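Local coordinates for protein sugar ABC transporter (Agrobacterium radiobacter, PDB 4RXT) that binds arabinose and probably serves as the periplasmic solute-binding component of a carbohydrate ABC transporter, at residues 3-8 with 259-264; 57-62 with 85-90; 119-124 with 163-168. All blocks are in the same frame, centred on the assembly; numbering follows the deposited sequence. Where two conformers were deposited one is given.

The chain shows how a two-lobed type I periplasmic binding protein joins distant segments. Near the N terminus, 3-8 leads into strand 9-11; the partner of this segment, 259-264, comes 251 residues later at the end of helix 249-264. Contact 1 thus closes a long loop, with the other two nested inside it. Contact 2 closes first, joining the end of helix 48-60 to the approach to strand 89-92 in the same lobe, and its second segment touches helix 249-264 of contact 1. The chain then passes to the second lobe, where contact 3, in series with contact 2, ties helix 109-128 to edge strand 165-172. Its centre lies about 46 Å from that of contact 1, across the molecule.

Contact 1 (3-8 with 259-264)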
# COMPACT_ATOMS: atom_id res chain seq x y z
N ALA A 3 26.85 6.21 21.58
CA ALA A 3 25.80 6.36 22.57
C ALA A 3 24.44 6.63 21.95
O ALA A 3 23.55 7.11 22.63
CB ALA A 3 26.14 7.48 23.54
N GLU A 4 24.29 6.35 20.66
CA GLU A 4 23.00 6.54 20.01
C GLU A 4 22.75 5.30 19.22
O GLU A 4 23.61 4.83 18.49
CB GLU A 4 23.03 7.82 19.19
CG GLU A 4 22.36 7.77 17.85
CD GLU A 4 22.54 9.05 17.07
OE1 GLU A 4 21.95 10.09 17.44
OE2 GLU A 4 23.30 8.99 16.08
N VAL A 5 21.59 4.71 19.48
CA VAL A 5 21.26 3.44 18.88
C VAL A 5 20.93 3.59 17.41
O VAL A 5 20.67 4.70 16.90
CB VAL A 5 20.14 2.69 19.66
CG1 VAL A 5 20.55 2.46 21.11
CG2 VAL A 5 18.82 3.42 19.53
N THR A 6 21.08 2.47 16.72
CA THR A 6 20.76 2.34 15.31
C THR A 6 19.51 1.49 15.13
O THR A 6 19.39 0.38 15.66
CB THR A 6 21.94 1.72 14.51
OG1 THR A 6 23.12 2.54 14.68
CG2 THR A 6 21.59 1.62 13.04
N ILE A 7 18.56 2.03 14.38
CA ILE A 7 17.30 1.35 14.03
C ILE A 7 17.07 1.54 12.52
O ILE A 7 16.52 2.55 12.09
CB ILE A 7 16.10 1.86 14.88
CG1 ILE A 7 16.41 1.69 16.36
CG2 ILE A 7 14.84 1.10 14.47
CD1 ILE A 7 15.34 2.22 17.30
N PRO A 8 17.55 0.58 11.71
CA PRO A 8 17.27 0.60 10.30
C PRO A 8 15.78 0.45 9.99
O PRO A 8 15.05 -0.22 10.73
CB PRO A 8 18.02 -0.61 9.74
CG PRO A 8 18.97 -1.00 10.81
CD PRO A 8 18.31 -0.62 12.07
N THR A 259 8.20 3.49 17.97
CA THR A 259 7.88 2.21 18.62
C THR A 259 9.07 1.30 18.76
O THR A 259 9.28 0.72 19.82
CB THR A 259 6.78 1.49 17.82
OG1 THR A 259 5.61 2.33 17.76
CG2 THR A 259 6.46 0.13 18.43
N ALA A 260 9.88 1.21 17.71
CA ALA A 260 11.08 0.39 17.76
C ALA A 260 12.04 0.90 18.86
O ALA A 260 12.62 0.10 19.57
CB ALA A 260 11.80 0.36 16.42
N LEU A 261 12.22 2.22 18.96
CA LEU A 261 13.02 2.76 20.03
C LEU A 261 12.50 2.33 21.42
O LEU A 261 13.27 1.95 22.30
CB LEU A 261 13.09 4.29 19.93
CG LEU A 261 13.93 4.99 21.00
CD1 LEU A 261 15.40 4.53 21.01
CD2 LEU A 261 13.86 6.50 20.86
N ALA A 262 11.20 2.45 21.61
CA ALA A 262 10.63 2.10 22.89
C ALA A 262 10.86 0.60 23.21
O ALA A 262 11.25 0.23 24.34
CB ALA A 262 9.14 2.42 22.93
N VAL A 263 10.67 -0.24 22.20
CA VAL A 263 10.92 -1.68 22.37
C VAL A 263 12.40 -1.96 22.75
O VAL A 263 12.69 -2.80 23.62
CB VAL A 263 10.52 -2.46 21.11
CG1 VAL A 263 11.05 -3.88 21.17
CG2 VAL A 263 9.01 -2.44 20.90
N SER A 264 13.33 -1.26 22.07
CA SER A 264 14.76 -1.37 22.34
C SER A 264 15.15 -0.99 23.77
O SER A 264 16.18 -1.43 24.27
CB SER A 264 15.58 -0.52 21.36
OG SER A 264 15.59 0.85 21.72
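Ile7 does most of the work here, reaching with two of its branches onto the helix main chain at Leu261 and the small side chain of Ala260. Its tip, CD1, lies 3.5 Å from Leu261 N and 3.6 Å from Leu261 CA, while CG2 meets the methyl of Ala260 (CG2 to CB 3.7 Å). CG1 runs beside the backbone N (chi1 -56°), and a trans chi2 of 177° then carries CD1 on to the helix backbone, with CG2 as a separate branch meeting Ala260. Alanine offers little bulk of its own, and the isoleucine can come in close at this point. Val5, two residues earlier and on the same side of the extended chain, adds a second patch: its CG2 touches Leu261 CD1 at 3.9 Å, the two side chains crossing at about a right angle. Val5 and Ile7 together meet a single helical step, Ala260-Leu261.

Beside these contacts, one turn on, Ser264 turns its hydroxyl back on its own helix and donates to Leu261 O over 2.6 Å, a bond that bends to 122° at the carbonyl oxygen. On the other segment, Val5 and Ile7 are both held by backbone hydrogen bonds to Lys36, which fixes the run into strand 9-11. Helix 249-264 in turn rests on strand 89-92, where Ala260 and Thr259 pack on Ile90.

Contact 2 (57-62 with 85-90)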
# COMPACT_ATOMS: atom_id res chain seq x y z
N ASN A 57 21.61 -8.82 6.42
CA ASN A 57 22.80 -7.99 6.57
C ASN A 57 22.58 -6.98 7.71
O ASN A 57 23.48 -6.71 8.52
CB ASN A 57 23.08 -7.22 5.27
CG ASN A 57 24.20 -7.81 4.46
OD1 ASN A 57 25.35 -7.84 4.90
ND2 ASN A 57 23.88 -8.22 3.24
N ALA A 58 21.38 -6.41 7.78
CA ALA A 58 21.07 -5.46 8.84
C ALA A 58 21.12 -6.16 10.23
O ALA A 58 21.68 -5.64 11.20
CB ALA A 58 19.72 -4.80 8.60
N VAL A 59 20.59 -7.38 10.29
CA VAL A 59 20.65 -8.19 11.51
C VAL A 59 22.10 -8.42 11.95
O VAL A 59 22.42 -8.28 13.14
CB VAL A 59 19.90 -9.53 11.35
CG1 VAL A 59 20.19 -10.46 12.52
CG2 VAL A 59 18.39 -9.29 11.23
N ALA A 60 22.95 -8.74 10.98
CA ALA A 60 24.34 -9.05 11.26
C ALA A 60 25.09 -7.87 11.88
O ALA A 60 26.09 -8.04 12.59
CB ALA A 60 25.02 -9.51 10.00
N GLY A 61 24.61 -6.67 11.60
CA GLY A 61 25.17 -5.43 12.17
C GLY A 61 24.77 -5.10 13.60
O GLY A 61 25.19 -4.08 14.17
N LYS A 62 23.96 -5.96 14.21
CA LYS A 62 23.59 -5.82 15.63
C LYS A 62 22.93 -4.46 15.98
O LYS A 62 23.30 -3.78 16.95
CB LYS A 62 24.79 -6.06 16.52
CG LYS A 62 25.34 -7.47 16.37
CD LYS A 62 26.59 -7.66 17.23
CE LYS A 62 27.19 -9.04 17.03
NZ LYS A 62 26.35 -10.10 17.66
N LYS A 85 15.38 -13.61 16.59
CA LYS A 85 16.23 -14.33 17.57
C LYS A 85 17.34 -13.48 18.16
O LYS A 85 17.85 -13.77 19.22
CB LYS A 85 16.82 -15.60 16.98
CG LYS A 85 15.74 -16.62 16.69
CD LYS A 85 16.24 -17.84 15.96
CE LYS A 85 15.07 -18.75 15.62
NZ LYS A 85 15.51 -20.16 15.32
N SER A 86 17.70 -12.42 17.45
CA SER A 86 18.71 -11.49 17.96
C SER A 86 18.38 -9.98 17.98
O SER A 86 19.05 -9.22 18.67
CB SER A 86 20.00 -11.70 17.17
OG SER A 86 19.90 -11.19 15.85
N VAL A 87 17.36 -9.56 17.23
CA VAL A 87 16.97 -8.15 17.11
C VAL A 87 15.43 -8.02 17.17
O VAL A 87 14.74 -8.76 16.48
CB VAL A 87 17.45 -7.58 15.74
CG1 VAL A 87 17.09 -6.10 15.59
CG2 VAL A 87 18.96 -7.73 15.58
N PRO A 88 14.89 -7.11 17.99
CA PRO A 88 13.43 -6.90 17.90
C PRO A 88 13.01 -6.28 16.58
O PRO A 88 13.64 -5.30 16.11
CB PRO A 88 13.09 -5.95 19.05
CG PRO A 88 14.36 -5.41 19.50
CD PRO A 88 15.51 -6.23 18.98
N ILE A 89 11.90 -6.81 16.05
CA ILE A 89 11.41 -6.46 14.72
C ILE A 89 10.05 -5.85 14.86
O ILE A 89 9.16 -6.40 15.49
CB ILE A 89 11.33 -7.69 13.77
CG1 ILE A 89 12.61 -8.54 13.85
CG2 ILE A 89 10.97 -7.27 12.34
CD1 ILE A 89 13.87 -7.84 13.39
N ILE A 90 9.91 -4.65 14.30
CA ILE A 90 8.65 -3.93 14.25
C ILE A 90 8.21 -3.95 12.78
O ILE A 90 8.97 -3.57 11.87
CB ILE A 90 8.82 -2.48 14.78
CG1 ILE A 90 8.92 -2.45 16.33
CG2 ILE A 90 7.70 -1.59 14.28
CD1 ILE A 90 10.11 -3.21 16.92
O HOH W 1 22.10 -9.59 15.48
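Val59 faces two very different neighbours, a valine in the interior and a serine at the surface, and one methyl, CG1, serves both. It approaches Val87 CG2 at 4.3 Å, and the same Val87 methyl lies equally far from the carbonyl oxygen of Val59. This direct contact is modest in itself; the tightness comes from its enclosure, for Val59 and Val87 both also rest on Ile66, with Ala83 of helix 77-84 against Val59 and Pro63 against Val87.

The topology explains the meeting. Strands 66-68 and 89-92 are parallel neighbours in the sheet, linked through helix 77-84 in a beta-alpha-beta crossover, and helix 48-60 is the element leading into the first of them. Its last turn therefore lies beside the loop that enters the second, as in the Rossmann-like lobes of this family.

Toward solvent there is a single close touch, Ser86 OG to Val59 CG1 at 3.4 Å, and a water fills the rest. The CB of Ser86 points toward the helix, and a chi1 of 73° tucks OG in over its own backbone, within touch of that methyl. The water donates to Val59 O over 2.7 Å and is hydrogen-bonded to Ser86 OG at the same length. Val59 O also accepts from Lys62 N at 3.0 Å, where the chain leaves the helix with positive phi, so one carbonyl at the helix end receives two donors.

Contact 3 (119-124 with 163-168); sequences GLAAAI and PGLKVV
Leu165 and Ile124 lie alongside each other and point in opposite directions, the leucine reaching from strand 165-172 toward helix 109-128 and the isoleucine reaching back. The setting is the second Rossmann-like lobe of the binding protein, in which edge strand 165-172 follows strand 133-139 through helix 145-161, a beta-alpha-beta crossover, and helix 109-128 packs against these elements.

The leucine fork is divided between two helical positions three residues apart. CD2 goes to the isoleucine, and CD1 to the methyl of Ala121, 4.2 Å from its CB. A chi1 of -59° puts CG anti to the carbonyl carbon; chi2 of -180° then sets CD1 anti to CA, on Ala121, and CD2 branches off to Ile124. On the other side, Ile124 is likewise drawn out (chi2 164°), which presents its end methyl as the touching group.

All three residues are buried, and neighbours complete their surroundings: Val158 of helix 145-161 against Leu165, Tyr162 against Ala121 and Val135 of strand 133-139 against Ile124. The contact itself is purely apolar, its shortest approach being between Ile124 CD1 and Leu165 CD2, 3.9 Å apart.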
# COMPACT_ATOMS: atom_id res chain seq x y z
N GLY A 119 -16.71 2.44 -2.97
CA GLY A 119 -16.40 3.67 -3.77
C GLY A 119 -16.65 3.37 -5.23
O GLY A 119 -17.18 4.18 -5.97
N LEU A 120 -16.30 2.16 -5.66
CA LEU A 120 -16.45 1.79 -7.06
C LEU A 120 -17.93 1.68 -7.44
O LEU A 120 -18.38 2.16 -8.47
CB LEU A 120 -15.72 0.47 -7.36
CG LEU A 120 -15.77 -0.00 -8.80
CD1 LEU A 120 -15.08 1.01 -9.67
CD2 LEU A 120 -15.06 -1.32 -9.04
N ALA A 121 -18.70 1.09 -6.55
CA ALA A 121 -20.13 0.95 -6.76
C ALA A 121 -20.77 2.33 -6.86
O ALA A 121 -21.62 2.57 -7.72
CB ALA A 121 -20.77 0.14 -5.64
N ALA A 122 -20.37 3.22 -5.96
CA ALA A 122 -20.93 4.58 -5.94
C ALA A 122 -20.58 5.30 -7.25
O ALA A 122 -21.42 6.04 -7.84
CB ALA A 122 -20.40 5.36 -4.74
N ALA A 123 -19.35 5.10 -7.71
CA ALA A 123 -18.90 5.77 -8.94
C ALA A 123 -19.65 5.27 -10.17
O ALA A 123 -20.06 6.06 -11.05
CB ALA A 123 -17.40 5.61 -9.10
N ILE A 124 -19.85 3.95 -10.21
CA ILE A 124 -20.62 3.35 -11.31
C ILE A 124 -22.07 3.86 -11.28
O ILE A 124 -22.67 4.16 -12.31
CB ILE A 124 -20.53 1.82 -11.29
CG1 ILE A 124 -19.09 1.42 -11.61
CG2 ILE A 124 -21.52 1.23 -12.28
CD1 ILE A 124 -18.77 -0.00 -11.27
N PRO A 163 -24.47 -7.31 -5.82
CA PRO A 163 -24.64 -8.45 -6.73
C PRO A 163 -24.78 -8.12 -8.22
O PRO A 163 -24.65 -9.00 -9.06
CB PRO A 163 -25.90 -9.16 -6.17
CG PRO A 163 -26.67 -8.03 -5.53
CD PRO A 163 -25.61 -7.18 -4.89
N GLY A 164 -25.06 -6.84 -8.55
CA GLY A 164 -25.18 -6.39 -9.93
C GLY A 164 -23.83 -6.14 -10.60
O GLY A 164 -23.77 -5.97 -11.82
N LEU A 165 -22.77 -6.10 -9.79
CA LEU A 165 -21.39 -6.02 -10.29
C LEU A 165 -20.85 -7.43 -10.52
O LEU A 165 -21.00 -8.35 -9.67
CB LEU A 165 -20.49 -5.26 -9.34
CG LEU A 165 -20.95 -3.82 -9.06
CD1 LEU A 165 -19.94 -3.19 -8.11
CD2 LEU A 165 -21.09 -2.98 -10.33
N LYS A 166 -20.24 -7.63 -11.69
CA LYS A 166 -19.69 -8.93 -12.03
C LYS A 166 -18.17 -8.74 -12.18
O LYS A 166 -17.72 -7.96 -13.00
CB LYS A 166 -20.32 -9.45 -13.32
CG LYS A 166 -19.74 -10.78 -13.83
CD LYS A 166 -20.36 -11.30 -15.12
CE LYS A 166 -20.11 -12.79 -15.27
NZ LYS A 166 -20.24 -13.28 -16.66
N VAL A 167 -17.38 -9.49 -11.40
CA VAL A 167 -15.94 -9.50 -11.53
C VAL A 167 -15.54 -10.38 -12.69
O VAL A 167 -15.66 -11.62 -12.64
CB VAL A 167 -15.23 -9.90 -10.22
CG1 VAL A 167 -13.73 -9.70 -10.35
CG2 VAL A 167 -15.72 -9.06 -9.06
N VAL A 168 -15.09 -9.76 -13.77
CA VAL A 168 -14.75 -10.44 -15.01
C VAL A 168 -13.26 -10.63 -15.24
O VAL A 168 -12.87 -11.36 -16.12
CB VAL A 168 -15.42 -9.79 -16.25
CG1 VAL A 168 -16.92 -9.71 -16.07
CG2 VAL A 168 -14.88 -8.38 -16.51